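Local coordinates for uncharacterized protein (Nostoc punctiforme, PDB 2R3S) that is a putative O-methyltransferase, probably transferring a methyl group from S-adenosylmethionine to a hydroxyl group of an unidentified small-molecule acceptor, at residues G95-I98 against E99-S103. Residues are numbered along the deposited sequence; the frame is centred on the assembly and turned at random.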
loop_
_atom_site.group_PDB
_atom_site.type_symbol
_atom_site.label_atom_id
_atom_site.label_comp_id
_atom_site.label_asym_id
_atom_site.label_seq_id
_atom_site.Cartn_x
_atom_site.Cartn_y
_atom_site.Cartn_z
ATOM N N GLY A 95 17.906 2.138 -1.249
ATOM C CA GLY A 95 16.866 2.742 -0.448
ATOM C C GLY A 95 16.422 4.131 -0.867
ATOM O O GLY A 95 15.292 4.480 -0.623
ATOM N N ASP A 96 17.296 4.924 -1.484
ATOM C CA ASP A 96 16.909 6.277 -1.860
ATOM C C ASP A 96 16.083 6.333 -3.134
ATOM O O ASP A 96 15.679 7.419 -3.552
ATOM C CB ASP A 96 18.120 7.198 -1.901
ATOM C CG ASP A 96 18.762 7.395 -0.494
ATOM O OD1 ASP A 96 18.151 7.067 0.560
ATOM O OD2 ASP A 96 19.899 7.873 -0.455
ATOM N N ALA A 97 15.778 5.175 -3.722
ATOM C CA ALA A 97 14.804 5.125 -4.826
ATOM C C ALA A 97 13.473 5.748 -4.409
ATOM O O ALA A 97 12.727 6.244 -5.271
ATOM C CB ALA A 97 14.595 3.662 -5.350
ATOM N N ILE A 98 13.159 5.734 -3.108
ATOM C CA ILE A 98 11.901 6.329 -2.627
ATOM C C ILE A 98 11.802 7.831 -2.952
ATOM O O ILE A 98 10.710 8.394 -2.956
ATOM C CB ILE A 98 11.649 6.128 -1.080
ATOM C CG1 ILE A 98 12.699 6.870 -0.227
ATOM C CG2 ILE A 98 11.569 4.644 -0.712
ATOM C CD1 ILE A 98 12.268 7.023 1.309
ATOM N N GLU A 99 12.923 8.486 -3.220
ATOM C CA GLU A 99 12.876 9.903 -3.604
ATOM C C GLU A 99 12.102 10.167 -4.889
ATOM O O GLU A 99 11.511 11.239 -5.063
ATOM C CB GLU A 99 14.285 10.477 -3.689
ATOM C CG GLU A 99 14.899 10.716 -2.291
ATOM C CD GLU A 99 16.378 11.139 -2.350
ATOM O OE1 GLU A 99 16.869 11.496 -3.462
ATOM O OE2 GLU A 99 17.050 11.093 -1.279
ATOM N N PHE A 100 12.114 9.183 -5.783
ATOM C CA PHE A 100 11.233 9.153 -6.939
ATOM C C PHE A 100 9.940 8.390 -6.629
ATOM O O PHE A 100 8.847 8.948 -6.792
ATOM C CB PHE A 100 11.942 8.533 -8.157
ATOM C CG PHE A 100 11.019 8.303 -9.316
ATOM C CD1 PHE A 100 10.646 9.354 -10.141
ATOM C CD2 PHE A 100 10.491 7.064 -9.556
ATOM C CE1 PHE A 100 9.760 9.160 -11.177
ATOM C CE2 PHE A 100 9.593 6.863 -10.584
ATOM C CZ PHE A 100 9.228 7.917 -11.400
ATOM N N LEU A 101 10.062 7.131 -6.162
ATOM C CA LEU A 101 8.915 6.224 -6.102
ATOM C C LEU A 101 7.821 6.694 -5.150
ATOM O O LEU A 101 6.645 6.443 -5.391
ATOM C CB LEU A 101 9.348 4.798 -5.768
ATOM C CG LEU A 101 10.175 4.066 -6.824
ATOM C CD1 LEU A 101 10.689 2.792 -6.196
ATOM C CD2 LEU A 101 9.333 3.775 -8.083
ATOM N N LEU A 102 8.220 7.413 -4.099
ATOM C CA LEU A 102 7.293 7.997 -3.148
ATOM C C LEU A 102 7.280 9.524 -3.249
ATOM O O LEU A 102 6.845 10.184 -2.336
ATOM C CB LEU A 102 7.613 7.542 -1.693
ATOM C CG LEU A 102 7.473 6.030 -1.441
ATOM C CD1 LEU A 102 7.570 5.696 0.019
ATOM C CD2 LEU A 102 6.177 5.452 -2.036
ATOM N N SER A 103 7.711 10.075 -4.374
ATOM C CA SER A 103 7.503 11.493 -4.654
ATOM C C SER A 103 6.030 11.772 -4.793
ATOM O O SER A 103 5.311 11.024 -5.456
ATOM C CB SER A 103 8.160 11.925 -5.965
ATOM O OG SER A 103 7.794 13.270 -6.257
#
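Ala97 and Leu101 meet one turn apart, the methyl CB of Ala97 lying 4.1 Å from CD1 of Leu101, and their backbones are joined by a nearly straight bond from Leu101 N to Ala97 O (2.9 Å) that lies in the carbonyl plane. The same oxygen also accepts Phe100 N, which comes from above that plane on a more bent path, so two amides grip one carbonyl where 3-10 winding passes into alpha-helix. Before it, Glu99 N closes a tighter turn on Asp96 O at 3.0 Å; after it, Leu102 N reaches Ile98 O.

Ile98 and Leu102, the next apolar pair, cross at a slant. CG1 of Ile98 sits between its own backbone N and carbonyl carbon (chi1 65°), while CB lies 4.2 Å from Leu102 CG and CG2 beside Leu102 CD1. Asp96 and Glu99 run side by side with their carboxylates only 11° from parallel, and OD2 of Asp96 stays 4.4 Å from OE2 of Glu99. This proximity of like charges is probably eased by Arg88, which forms a salt bridge with Asp96 OD1, an atom also hydrogen-bonded to Tyr93. The ring of Phe100, its CG anti to the backbone N (chi1 172°), turns away to an edge-to-face contact with Phe140.

Phe11 of the second subunit packs on Ala97 and Leu101, and Val14 of that subunit on Ile98 and Leu102. Within its own chain, this single helical turn, entered through 3-10 winding, with apolar i/i+4 pairs and with Asp96 and Glu99 on its more exposed side, lies between helix 17-28 of the dimerisation region and helix 136-143 of the Rossmann-like methyltransferase part.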